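Local structure of putative NADPH-dependent oxidoreductase (Desulfitobacterium hafniense DCB-2, 3DB2) at residues G130-R133 / K134-E137; K136-D140 / T141-G145; H185-D188 / N189-L193; N244-T248 / K249-F253; T320-A324 / E325-R329. The protein probably acts as an NADPH-dependent oxidoreductase, pairing a nucleotide-binding Rossmann fold domain with a second domain of the GFO/IDH/MocA type. All blocks are in the same frame, centred on the assembly; numbering follows the deposited sequence. Where two conformers were deposited one is given.

Contact 1. Residues G130-R133 / K134-E137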
loop_
_atom_site.group_PDB
_atom_site.type_symbol
_atom_site.label_atom_id
_atom_site.label_comp_id
_atom_site.label_asym_id
_atom_site.label_seq_id
_atom_site.Cartn_x
_atom_site.Cartn_y
_atom_site.Cartn_z
ATOM N N GLY C 130 7.031 -8.701 19.822
ATOM C CA GLY C 130 6.265 -9.947 19.915
ATOM C C GLY C 130 5.335 -10.045 18.706
ATOM O O GLY C 130 5.075 -11.121 18.206
ATOM N N ALA C 131 4.853 -8.906 18.223
ATOM C CA ALA C 131 3.951 -8.930 17.062
ATOM C C ALA C 131 4.686 -9.416 15.831
ATOM O O ALA C 131 4.121 -10.219 15.105
ATOM C CB ALA C 131 3.358 -7.570 16.836
ATOM N N LEU C 132 5.916 -8.973 15.573
ATOM C CA LEU C 132 6.593 -9.417 14.353
ATOM C C LEU C 132 6.988 -10.886 14.431
ATOM O O LEU C 132 6.951 -11.693 13.465
ATOM C CB LEU C 132 7.792 -8.496 14.125
ATOM C CG LEU C 132 7.579 -7.303 13.208
ATOM C CD1 LEU C 132 7.232 -7.752 11.790
ATOM C CD2 LEU C 132 6.493 -6.390 13.787
ATOM N N ARG C 133 7.375 -11.299 15.640
ATOM C CA ARG C 133 7.660 -12.708 15.930
ATOM C C ARG C 133 6.429 -13.596 15.686
ATOM O O ARG C 133 6.550 -14.698 15.148
ATOM C CB ARG C 133 8.179 -12.907 17.346
ATOM C CG ARG C 133 9.511 -12.277 17.681
ATOM C CD ARG C 133 10.604 -12.669 16.704
ATOM N NE ARG C 133 11.950 -12.337 17.110
ATOM C CZ ARG C 133 13.067 -12.247 16.409
ATOM N NH1 ARG C 133 13.126 -12.466 15.112
ATOM N NH2 ARG C 133 14.211 -11.924 17.017
ATOM N N LYS C 134 5.256 -13.119 16.061
ATOM C CA LYS C 134 4.037 -13.903 15.909
ATOM C C LYS C 134 3.688 -13.963 14.434
ATOM O O LYS C 134 3.339 -15.013 13.864
ATOM C CB LYS C 134 2.947 -13.281 16.783
ATOM C CG LYS C 134 1.578 -13.921 16.651
ATOM C CD LYS C 134 1.645 -15.320 17.251
ATOM C CE LYS C 134 0.480 -16.162 16.767
ATOM N NZ LYS C 134 -0.287 -16.653 17.947
HETATM N N MSE C 135 3.790 -12.810 13.762
HETATM C CA MSE C 135 3.497 -12.780 12.321
HETATM C C MSE C 135 4.395 -13.736 11.556
HETATM O O MSE C 135 3.981 -14.404 10.597
HETATM C CB MSE C 135 3.583 -11.346 11.775
HETATM C CG MSE C 135 2.470 -10.446 12.320
HETATM SE SE MSE C 135 2.895 -8.551 11.955
HETATM C CE MSE C 135 2.425 -8.664 10.084
ATOM N N LYS C 136 5.640 -13.857 11.946
ATOM C CA LYS C 136 6.629 -14.728 11.352
ATOM C C LYS C 136 6.195 -16.181 11.547
ATOM O O LYS C 136 6.193 -17.009 10.617
ATOM C CB LYS C 136 8.014 -14.459 11.962
ATOM C CG LYS C 136 9.116 -15.313 11.344
ATOM C CD LYS C 136 9.101 -15.125 9.834
ATOM C CE LYS C 136 10.471 -15.408 9.231
ATOM N NZ LYS C 136 10.327 -15.948 7.852
ATOM N N GLU C 137 5.800 -16.503 12.756
ATOM C CA GLU C 137 5.272 -17.837 13.076
ATOM C C GLU C 137 4.092 -18.179 12.174
ATOM O O GLU C 137 4.081 -19.252 11.551
ATOM C CB GLU C 137 4.855 -17.858 14.527
ATOM C CG GLU C 137 4.550 -19.165 15.227
ATOM C CD GLU C 137 4.696 -18.922 16.736
ATOM O OE1 GLU C 137 5.831 -19.072 17.235
ATOM O OE2 GLU C 137 3.689 -18.557 17.382
#
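The opening turns of helix 130-140, in which G130 O takes the N-H of K134 at 2.9 Å, lie over the large mixed sheet of the second domain. The regular i to i+4 bonding continues step by step: M135 N gives a nearly straight bond of 2.9 Å to A131 O (165°), K136 N reaches L132 O at 3.0 Å and E137 N reaches R133 O at 3.1 Å. A weak second bond runs from K134 N to A131 O.

On the sheet side sit the apolar residues. M135, present as selenomethionine, has CG anti to its carbonyl carbon (chi1 -68°), which brings CG to 3.2 Å from A131 O as the chain runs back along the preceding turn. Its SE then comes 4.4 Å from CD1 of L132. Both side chains press on I243, and Y254 touches A131, L132 and M135, so small and flexible apolar residues suit this face. R133, K134, K136 and E137 take the other sides. D268 accepts the N-H groups of G130 and A131 at the start of the helix. The chemistry is that of an amphipathic helix: the apolar ends of L132 and M135 pack on residues of the sheet, while R133 forms a salt bridge with E321 through NH2 and K136 bonds L193 O through NZ.

Contact 2. Residues K136-D140 / T141-G145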
loop_
_atom_site.group_PDB
_atom_site.type_symbol
_atom_site.label_atom_id
_atom_site.label_comp_id
_atom_site.label_asym_id
_atom_site.label_seq_id
_atom_site.Cartn_x
_atom_site.Cartn_y
_atom_site.Cartn_z
ATOM N N LYS C 136 5.640 -13.857 11.946
ATOM C CA LYS C 136 6.629 -14.728 11.352
ATOM C C LYS C 136 6.195 -16.181 11.547
ATOM O O LYS C 136 6.193 -17.009 10.617
ATOM C CB LYS C 136 8.014 -14.459 11.962
ATOM C CG LYS C 136 9.116 -15.313 11.344
ATOM C CD LYS C 136 9.101 -15.125 9.834
ATOM C CE LYS C 136 10.471 -15.408 9.231
ATOM N NZ LYS C 136 10.327 -15.948 7.852
ATOM N N GLU C 137 5.800 -16.503 12.756
ATOM C CA GLU C 137 5.272 -17.837 13.076
ATOM C C GLU C 137 4.092 -18.179 12.174
ATOM O O GLU C 137 4.081 -19.252 11.551
ATOM C CB GLU C 137 4.855 -17.858 14.527
ATOM C CG GLU C 137 4.550 -19.165 15.227
ATOM C CD GLU C 137 4.696 -18.922 16.736
ATOM O OE1 GLU C 137 5.831 -19.072 17.235
ATOM O OE2 GLU C 137 3.689 -18.557 17.382
HETATM N N MSE C 138 3.128 -17.256 12.095
HETATM C CA MSE C 138 1.917 -17.512 11.311
HETATM C C MSE C 138 2.231 -17.740 9.849
HETATM O O MSE C 138 1.618 -18.574 9.167
HETATM C CB MSE C 138 0.885 -16.409 11.510
HETATM C CG MSE C 138 0.334 -16.387 12.930
HETATM SE SE MSE C 138 -0.723 -14.803 13.349
HETATM C CE MSE C 138 -2.490 -15.576 13.062
ATOM N N ILE C 139 3.216 -17.010 9.324
ATOM C CA ILE C 139 3.639 -17.190 7.940
ATOM C C ILE C 139 4.412 -18.488 7.791
ATOM O O ILE C 139 4.252 -19.226 6.816
ATOM C CB ILE C 139 4.502 -15.990 7.505
ATOM C CG1 ILE C 139 3.682 -14.690 7.394
ATOM C CG2 ILE C 139 5.284 -16.245 6.233
ATOM C CD1 ILE C 139 4.553 -13.454 7.280
ATOM N N ASP C 140 5.303 -18.821 8.727
ATOM C CA ASP C 140 6.184 -19.952 8.472
ATOM C C ASP C 140 5.447 -21.284 8.545
ATOM O O ASP C 140 5.746 -22.166 7.739
ATOM C CB ASP C 140 7.355 -19.965 9.446
ATOM C CG ASP C 140 8.420 -18.968 8.984
ATOM O OD1 ASP C 140 8.297 -18.425 7.863
ATOM O OD2 ASP C 140 9.353 -18.766 9.793
ATOM N N THR C 141 4.523 -21.392 9.480
ATOM C CA THR C 141 3.690 -22.561 9.679
ATOM C C THR C 141 2.594 -22.585 8.615
ATOM O O THR C 141 1.868 -23.566 8.535
ATOM C CB THR C 141 3.008 -22.603 11.046
ATOM O OG1 THR C 141 2.269 -21.383 11.247
ATOM C CG2 THR C 141 3.932 -22.580 12.261
ATOM N N LYS C 142 2.445 -21.524 7.825
ATOM C CA LYS C 142 1.386 -21.534 6.809
ATOM C C LYS C 142 -0.012 -21.449 7.407
ATOM O O LYS C 142 -1.027 -21.834 6.800
ATOM C CB LYS C 142 1.484 -22.760 5.882
ATOM C CG LYS C 142 2.852 -22.949 5.224
ATOM C CD LYS C 142 3.175 -21.842 4.252
ATOM C CE LYS C 142 4.627 -21.733 3.832
ATOM N NZ LYS C 142 5.278 -20.567 4.519
ATOM N N GLU C 143 -0.108 -20.895 8.609
ATOM C CA GLU C 143 -1.372 -20.724 9.311
ATOM C C GLU C 143 -2.278 -19.858 8.428
ATOM O O GLU C 143 -3.486 -20.088 8.257
ATOM C CB GLU C 143 -1.217 -20.150 10.720
ATOM C CG GLU C 143 -2.520 -20.099 11.508
ATOM C CD GLU C 143 -2.503 -19.339 12.817
ATOM O OE1 GLU C 143 -1.479 -19.244 13.527
ATOM O OE2 GLU C 143 -3.567 -18.787 13.204
ATOM N N ILE C 144 -1.694 -18.836 7.805
ATOM C CA ILE C 144 -2.473 -17.950 6.951
ATOM C C ILE C 144 -2.464 -18.367 5.488
ATOM O O ILE C 144 -2.908 -17.643 4.605
ATOM C CB ILE C 144 -1.901 -16.524 7.087
ATOM C CG1 ILE C 144 -0.481 -16.332 6.558
ATOM C CG2 ILE C 144 -2.026 -16.121 8.551
ATOM C CD1 ILE C 144 -0.150 -14.840 6.356
ATOM N N GLY C 145 -1.934 -19.549 5.221
ATOM C CA GLY C 145 -1.761 -20.098 3.896
ATOM C C GLY C 145 -0.477 -19.485 3.341
ATOM O O GLY C 145 0.380 -19.172 4.187
HETATM O O HOH W 1 2.732 -18.199 4.468
#
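M138 and I139 form the close side of this helix end, meeting I144 as the chain folds back. I139 CG1 lies 4.0 Å from I144 CD1, the two side chains running alongside one another, and L252 of the sheet touches both M138 and I144. The selenomethionine M138 passes obliquely against E143: its CE is 3.4 Å from OE2 of that carboxylate, which forms a salt bridge with K275.

The turn is a Schellman motif. K142 takes positive phi (70°), E143 N bonds M138 O at 2.9 Å in the carbonyl plane, and K142 N reaches I139 O at 3.1 Å from well above its plane. K142 NZ comes to the same oxygen from the opposite face at 2.9 Å, with a water as third donor. An alanine here has no ammonium to offer, so I139 O would probably be left to the water and the backbone N-H that comes from above the carbonyl plane.

T141, K136 and D140 make up the more open side. The hydroxyl of T141 occupies the crowded position between N and C (chi1 55°), where OG1 gives a 2.8 Å bond to E137 O, already bonded by T141 N. Further round, K136 NZ pairs with D140 OD1 at 3.2 Å, on the syn lone pair.

Contact 3. Residues H185-D188 / N189-L193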
loop_
_atom_site.group_PDB
_atom_site.type_symbol
_atom_site.label_atom_id
_atom_site.label_comp_id
_atom_site.label_asym_id
_atom_site.label_seq_id
_atom_site.Cartn_x
_atom_site.Cartn_y
_atom_site.Cartn_z
ATOM N N HIS C 185 13.592 0.262 8.830
ATOM C CA HIS C 185 12.884 -0.583 9.791
ATOM C C HIS C 185 11.974 -1.581 9.069
ATOM O O HIS C 185 12.044 -2.792 9.311
ATOM C CB HIS C 185 12.002 0.219 10.726
ATOM C CG HIS C 185 12.668 1.062 11.756
ATOM N ND1 HIS C 185 12.896 0.631 13.043
ATOM C CD2 HIS C 185 13.143 2.326 11.680
ATOM C CE1 HIS C 185 13.485 1.597 13.713
ATOM N NE2 HIS C 185 13.642 2.635 12.915
ATOM N N GLN C 186 11.155 -1.013 8.178
ATOM C CA GLN C 186 10.222 -1.868 7.414
ATOM C C GLN C 186 10.918 -2.719 6.376
ATOM O O GLN C 186 10.515 -3.882 6.153
ATOM C CB GLN C 186 9.109 -1.015 6.785
ATOM C CG GLN C 186 8.219 -0.376 7.854
ATOM C CD GLN C 186 7.222 -1.333 8.482
ATOM O OE1 GLN C 186 7.451 -2.516 8.733
ATOM N NE2 GLN C 186 6.065 -0.774 8.789
ATOM N N ILE C 187 11.978 -2.223 5.727
ATOM C CA ILE C 187 12.797 -3.065 4.873
ATOM C C ILE C 187 13.351 -4.278 5.595
ATOM O O ILE C 187 13.336 -5.426 5.097
ATOM C CB ILE C 187 13.938 -2.241 4.240
ATOM C CG1 ILE C 187 13.307 -1.164 3.332
ATOM C CG2 ILE C 187 14.942 -3.118 3.523
ATOM C CD1 ILE C 187 14.326 -0.179 2.824
ATOM N N ASP C 188 13.834 -4.092 6.814
ATOM C CA ASP C 188 14.287 -5.225 7.620
ATOM C C ASP C 188 13.092 -6.117 7.964
ATOM O O ASP C 188 13.251 -7.345 7.819
ATOM C CB ASP C 188 15.010 -4.776 8.881
ATOM C CG ASP C 188 15.599 -6.012 9.564
ATOM O OD1 ASP C 188 16.572 -6.587 9.016
ATOM O OD2 ASP C 188 15.048 -6.375 10.616
ATOM N N ASN C 189 11.967 -5.539 8.381
ATOM C CA ASN C 189 10.808 -6.389 8.651
ATOM C C ASN C 189 10.437 -7.220 7.437
ATOM O O ASN C 189 10.100 -8.396 7.573
ATOM C CB ASN C 189 9.599 -5.568 9.116
ATOM C CG ASN C 189 9.823 -5.039 10.523
ATOM O OD1 ASN C 189 10.637 -5.575 11.272
ATOM N ND2 ASN C 189 9.069 -3.995 10.844
ATOM N N LEU C 190 10.479 -6.639 6.251
ATOM C CA LEU C 190 10.062 -7.315 5.023
ATOM C C LEU C 190 10.962 -8.483 4.658
ATOM O O LEU C 190 10.524 -9.549 4.240
ATOM C CB LEU C 190 10.033 -6.310 3.861
ATOM C CG LEU C 190 8.835 -5.343 3.905
ATOM C CD1 LEU C 190 9.032 -4.171 2.951
ATOM C CD2 LEU C 190 7.563 -6.099 3.573
ATOM N N GLN C 191 12.277 -8.317 4.807
ATOM C CA GLN C 191 13.182 -9.422 4.476
ATOM C C GLN C 191 13.251 -10.425 5.616
ATOM O O GLN C 191 13.520 -11.600 5.389
ATOM C CB GLN C 191 14.533 -8.826 4.086
ATOM C CG GLN C 191 14.441 -8.023 2.781
ATOM C CD GLN C 191 15.784 -7.561 2.232
ATOM O OE1 GLN C 191 16.239 -7.944 1.161
ATOM N NE2 GLN C 191 16.472 -6.667 2.943
ATOM N N PHE C 192 12.982 -10.013 6.853
ATOM C CA PHE C 192 12.801 -10.954 7.954
ATOM C C PHE C 192 11.622 -11.890 7.697
ATOM O O PHE C 192 11.649 -13.116 7.848
ATOM C CB PHE C 192 12.574 -10.185 9.246
ATOM C CG PHE C 192 12.021 -10.995 10.396
ATOM C CD1 PHE C 192 12.796 -12.029 10.916
ATOM C CD2 PHE C 192 10.781 -10.733 10.957
ATOM C CE1 PHE C 192 12.317 -12.784 11.965
ATOM C CE2 PHE C 192 10.285 -11.504 11.991
ATOM C CZ PHE C 192 11.072 -12.533 12.486
ATOM N N LEU C 193 10.507 -11.291 7.267
ATOM C CA LEU C 193 9.278 -12.045 7.037
ATOM C C LEU C 193 9.344 -12.904 5.778
ATOM O O LEU C 193 8.911 -14.067 5.846
ATOM C CB LEU C 193 8.109 -11.072 6.968
ATOM C CG LEU C 193 7.716 -10.307 8.229
ATOM C CD1 LEU C 193 6.485 -9.443 7.945
ATOM C CD2 LEU C 193 7.469 -11.274 9.386
HETATM O O HOH W 2 13.325 -4.805 12.074
#
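H185 O accepts the N-H of N189 at 2.9 Å, and the regular helical ladder continues through L190 N to Q186 O (2.8 Å), Q191 N to I187 O (3.1 Å) and F192 N to D188 O (2.9 Å), so helix 183-194 runs unbroken through both segments. One turn apart, the side-chain amides of Q186 and N189 meet almost at right angles, their planes 85° apart. N189 ND2 points within its own amide plane to OE1 of Q186, a straight 3.0 Å bond (167°), but arrives above the plane of the Q186 carbonyl instead of on a lone pair. The bend of the Q186 chain at chi2 (-77°) turns OE1 forward along the helix, toward N189 in the next turn.

I187 and Q191 lie side by side, with CG2 of I187 3.9 Å from NE2 of Q191, whose OE1 accepts from V197 N. A water stands 2.7 Å from D188 OD2 and 2.9 Å from N189 OD1, though it cannot serve every acceptor around it at once. D188 also pairs with R127 and N330.

Asparagine and glutamine suit this buried place because each carries donor and acceptor: with S126 OG taking ND2 of N189 and V153 O taking NE2 of Q186, both amides are likely to be fixed against flipping.

Contact 4. Residues N244-T248 / K249-F253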
loop_
_atom_site.group_PDB
_atom_site.type_symbol
_atom_site.label_atom_id
_atom_site.label_comp_id
_atom_site.label_asym_id
_atom_site.label_seq_id
_atom_site.Cartn_x
_atom_site.Cartn_y
_atom_site.Cartn_z
ATOM N N ASN C 244 0.477 -5.031 6.403
ATOM C CA ASN C 244 -0.666 -5.831 5.972
ATOM C C ASN C 244 -0.029 -6.990 5.186
ATOM O O ASN C 244 0.765 -6.781 4.277
ATOM C CB ASN C 244 -1.649 -5.113 5.067
ATOM C CG ASN C 244 -2.221 -3.853 5.700
ATOM O OD1 ASN C 244 -2.508 -3.853 6.877
ATOM N ND2 ASN C 244 -2.382 -2.804 4.933
ATOM N N VAL C 245 -0.387 -8.188 5.552
ATOM C CA VAL C 245 0.057 -9.412 4.916
ATOM C C VAL C 245 -1.178 -10.136 4.340
ATOM O O VAL C 245 -2.125 -10.368 5.086
ATOM C CB VAL C 245 0.742 -10.335 5.923
ATOM C CG1 VAL C 245 1.308 -11.558 5.245
ATOM C CG2 VAL C 245 1.839 -9.569 6.665
ATOM N N TYR C 246 -1.106 -10.454 3.069
ATOM C CA TYR C 246 -2.186 -11.113 2.351
ATOM C C TYR C 246 -1.785 -12.573 2.111
ATOM O O TYR C 246 -0.761 -12.790 1.449
ATOM C CB TYR C 246 -2.427 -10.388 1.024
ATOM C CG TYR C 246 -2.828 -8.943 1.303
ATOM C CD1 TYR C 246 -4.121 -8.640 1.700
ATOM C CD2 TYR C 246 -1.927 -7.888 1.190
ATOM C CE1 TYR C 246 -4.496 -7.336 1.958
ATOM C CE2 TYR C 246 -2.332 -6.587 1.450
ATOM C CZ TYR C 246 -3.610 -6.291 1.839
ATOM O OH TYR C 246 -4.040 -4.984 2.117
ATOM N N GLY C 247 -2.598 -13.474 2.631
ATOM C CA GLY C 247 -2.373 -14.909 2.593
ATOM C C GLY C 247 -3.533 -15.607 1.915
ATOM O O GLY C 247 -4.602 -14.979 1.789
ATOM N N THR C 248 -3.295 -16.851 1.447
ATOM C CA THR C 248 -4.365 -17.513 0.670
ATOM C C THR C 248 -5.487 -17.992 1.572
ATOM O O THR C 248 -6.607 -18.198 1.085
ATOM C CB THR C 248 -3.813 -18.683 -0.175
ATOM O OG1 THR C 248 -3.072 -19.517 0.736
ATOM C CG2 THR C 248 -2.836 -18.232 -1.257
ATOM N N LYS C 249 -5.229 -18.172 2.861
ATOM C CA LYS C 249 -6.214 -18.551 3.850
ATOM C C LYS C 249 -6.637 -17.402 4.765
ATOM O O LYS C 249 -7.695 -17.429 5.376
ATOM C CB LYS C 249 -5.697 -19.634 4.801
ATOM C CG LYS C 249 -5.221 -20.949 4.228
ATOM C CD LYS C 249 -5.108 -22.000 5.328
ATOM C CE LYS C 249 -3.699 -22.313 5.755
ATOM N NZ LYS C 249 -2.930 -23.217 4.855
ATOM N N ALA C 250 -5.755 -16.387 4.902
ATOM C CA ALA C 250 -6.035 -15.337 5.884
ATOM C C ALA C 250 -5.164 -14.099 5.633
ATOM O O ALA C 250 -4.049 -14.287 5.146
ATOM C CB ALA C 250 -5.768 -15.882 7.288
ATOM N N ASN C 251 -5.676 -12.934 6.005
ATOM C CA ASN C 251 -4.845 -11.719 5.957
ATOM C C ASN C 251 -4.521 -11.236 7.369
ATOM O O ASN C 251 -5.329 -11.402 8.268
ATOM C CB ASN C 251 -5.588 -10.634 5.219
ATOM C CG ASN C 251 -5.916 -10.980 3.791
ATOM O OD1 ASN C 251 -5.203 -11.675 3.104
ATOM N ND2 ASN C 251 -7.061 -10.470 3.327
ATOM N N LEU C 252 -3.364 -10.612 7.542
ATOM C CA LEU C 252 -3.017 -9.979 8.805
ATOM C C LEU C 252 -2.911 -8.460 8.625
ATOM O O LEU C 252 -2.312 -8.022 7.626
ATOM C CB LEU C 252 -1.682 -10.496 9.290
ATOM C CG LEU C 252 -1.481 -11.989 9.397
ATOM C CD1 LEU C 252 -0.029 -12.312 9.694
ATOM C CD2 LEU C 252 -2.419 -12.548 10.463
ATOM N N PHE C 253 -3.437 -7.752 9.590
ATOM C CA PHE C 253 -3.360 -6.283 9.634
ATOM C C PHE C 253 -2.776 -5.856 10.974
ATOM O O PHE C 253 -3.384 -6.034 12.017
ATOM C CB PHE C 253 -4.729 -5.629 9.470
ATOM C CG PHE C 253 -5.512 -6.109 8.266
ATOM C CD1 PHE C 253 -5.065 -5.811 6.993
ATOM C CD2 PHE C 253 -6.681 -6.844 8.444
ATOM C CE1 PHE C 253 -5.795 -6.242 5.892
ATOM C CE2 PHE C 253 -7.402 -7.293 7.336
ATOM C CZ PHE C 253 -6.929 -7.020 6.074
#
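N251 reaches across the hairpin to Y246 and G247 from the opposing strand. Its CB lies 3.5 Å from V245 O, and its CG comes 3.6 Å from CD1 of the Y246 ring, the amide and ring planes standing 75° apart. At the tip, OD1 rests 3.2 Å from Y246 CA and accepts the N-H of G247 at the same distance, in the carbonyl plane, while ND2 bonds P238 O of the second subunit. Having CG anti to the carbonyl carbon (chi1 -61°) puts OD1 within reach of the other strand.

Segments 244-247 and 250-253 run antiparallel, at 177°. V245 and L252 form a hydrogen-bonded pair: V245 N to L252 O and L252 N to V245 O are both 2.8 Å. Their side chains project to the face covered by M135. N244, Y246, N251 and F253 share the other face, where N244 OD1 meets the edge of the F253 ring at CD1, 3.2 Å away. G247 suits its place because a CB there would collide with A250 O.

Y246 OH and N244 ND2 both bond E151. The amide of N251 thus adds a bond across the hairpin with its oxygen and one across the subunit interface with its nitrogen.

Contact 5. Residues T320-A324 / E325-R329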
loop_
_atom_site.group_PDB
_atom_site.type_symbol
_atom_site.label_atom_id
_atom_site.label_comp_id
_atom_site.label_asym_id
_atom_site.label_seq_id
_atom_site.Cartn_x
_atom_site.Cartn_y
_atom_site.Cartn_z
ATOM N N THR C 320 24.796 -13.432 15.838
ATOM C CA THR C 320 23.597 -12.619 16.104
ATOM C C THR C 320 22.625 -12.707 14.941
ATOM O O THR C 320 22.964 -13.309 13.906
ATOM C CB THR C 320 23.953 -11.145 16.307
ATOM O OG1 THR C 320 24.344 -10.632 15.024
ATOM C CG2 THR C 320 25.067 -11.025 17.323
ATOM N N GLU C 321 21.423 -12.129 15.075
ATOM C CA GLU C 321 20.432 -12.354 14.020
ATOM C C GLU C 321 20.663 -11.495 12.791
ATOM O O GLU C 321 20.167 -11.869 11.728
ATOM C CB GLU C 321 19.010 -12.111 14.541
ATOM C CG GLU C 321 17.948 -12.758 13.656
ATOM C CD GLU C 321 16.561 -12.635 14.255
ATOM O OE1 GLU C 321 16.418 -12.568 15.492
ATOM O OE2 GLU C 321 15.588 -12.576 13.492
ATOM N N ILE C 322 21.351 -10.354 12.931
ATOM C CA ILE C 322 21.477 -9.412 11.850
ATOM C C ILE C 322 22.924 -8.942 11.707
ATOM O O ILE C 322 23.307 -7.935 12.316
ATOM C CB ILE C 322 20.621 -8.138 11.995
ATOM C CG1 ILE C 322 19.211 -8.344 12.516
ATOM C CG2 ILE C 322 20.596 -7.446 10.642
ATOM C CD1 ILE C 322 18.376 -7.080 12.597
ATOM N N GLY C 323 23.657 -9.689 10.905
ATOM C CA GLY C 323 25.052 -9.412 10.606
ATOM C C GLY C 323 25.224 -8.301 9.590
ATOM O O GLY C 323 24.270 -7.669 9.123
ATOM N N ALA C 324 26.495 -8.066 9.244
ATOM C CA ALA C 324 26.927 -7.021 8.326
ATOM C C ALA C 324 26.333 -7.241 6.938
ATOM O O ALA C 324 25.930 -6.269 6.312
ATOM C CB ALA C 324 28.451 -6.959 8.220
ATOM N N GLU C 325 26.263 -8.492 6.508
ATOM C CA GLU C 325 25.735 -8.794 5.177
ATOM C C GLU C 325 24.246 -8.463 5.079
ATOM O O GLU C 325 23.790 -7.781 4.159
ATOM C CB GLU C 325 25.940 -10.267 4.888
ATOM C CG GLU C 325 26.195 -10.678 3.462
ATOM C CD GLU C 325 26.537 -12.172 3.468
ATOM O OE1 GLU C 325 25.611 -12.992 3.660
ATOM O OE2 GLU C 325 27.740 -12.470 3.298
ATOM N N ALA C 326 23.497 -8.967 6.038
ATOM C CA ALA C 326 22.067 -8.776 6.162
ATOM C C ALA C 326 21.774 -7.280 6.268
ATOM O O ALA C 326 20.890 -6.768 5.589
ATOM C CB ALA C 326 21.521 -9.567 7.322
ATOM N N SER C 327 22.527 -6.584 7.106
ATOM C CA SER C 327 22.302 -5.136 7.253
ATOM C C SER C 327 22.558 -4.414 5.943
ATOM O O SER C 327 21.812 -3.505 5.558
ATOM C CB SER C 327 23.199 -4.551 8.348
ATOM O OG SER C 327 23.005 -5.248 9.560
ATOM N N LEU C 328 23.632 -4.843 5.274
ATOM C CA LEU C 328 24.020 -4.282 3.982
ATOM C C LEU C 328 22.859 -4.517 3.014
ATOM O O LEU C 328 22.582 -3.637 2.209
ATOM C CB LEU C 328 25.331 -4.884 3.499
ATOM C CG LEU C 328 25.998 -4.284 2.260
ATOM C CD1 LEU C 328 27.496 -4.522 2.299
ATOM C CD2 LEU C 328 25.428 -4.834 0.972
ATOM N N ARG C 329 22.186 -5.663 3.077
ATOM C CA ARG C 329 21.093 -5.909 2.153
ATOM C C ARG C 329 19.957 -4.917 2.388
ATOM O O ARG C 329 19.288 -4.520 1.443
ATOM C CB ARG C 329 20.535 -7.320 2.275
ATOM C CG ARG C 329 21.059 -8.332 1.276
ATOM C CD ARG C 329 20.082 -9.479 1.089
ATOM N NE ARG C 329 19.916 -9.896 -0.296
ATOM C CZ ARG C 329 19.034 -9.444 -1.173
ATOM N NH1 ARG C 329 18.164 -8.494 -0.852
ATOM N NH2 ARG C 329 19.037 -9.958 -2.400
#
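The flat peptide carbonyl of G323 is approached by two donors of S327. The backbone N comes from close to its plane, tilted only 18° from it, at 2.9 Å from G323 O; the hydroxyl OG stands well above the plane, off the lone pairs, at 2.8 Å from the same oxygen. One buried serine thus gives the carbonyl a double grip. The group gets there because OG is anti to its own carbonyl carbon (chi1 -55°), lying beside the backbone N. Serine suits this spot because its hydroxyl, one bond beyond CB, falls beside its own N-H and can share G323 O.

The methyl CG2 of I322 closes over the same corner, 3.4 Å from S327 OG and 4.0 Å from CB of A326, so a methyl group packs against the hydroxyl oxygen. With an alanine in place of S327, G323 O would probably keep just the backbone bond of this pair, and I322 CG2 would lose its contact with the oxygen, opening a small gap beside it.

The next step of the helix follows at once, L328 N bonding A324 O at 2.9 Å. A324 packs on F120 of strand 120-123 and on D110 of helix 103-116, and I322 and S327 both touch H124. Before the turn, E321 forms a salt bridge with R127. G323 sits at the N-cap, and the arrangement is that of a helix start, here of helix 324-343, where a loop running beside strand 120-123 of the Rossmann sheet gives way to regular i to i+4 bonding.

Contacts 1 and 2 share K136 and E137 and follow each other along helix 130-140 and into its terminal turn, their centres about 9 Å apart. Contact 3, on helix 183-194, comes next in the chain; its centre is about 12 Å from those of both contact 1 and contact 5. Contact 4, the hairpin of strands 240-247 and 250-256 at the subunit interface, touches contacts 1 and 2. Contact 5, at the start of helix 324-343, lies about 27 Å from contact 4, centre to centre. Helices 130-140 and 183-194 lie on the mixed sheet, and the start of helix 324-343 meets Rossmann strand 120-123, so the contacts link the two domains.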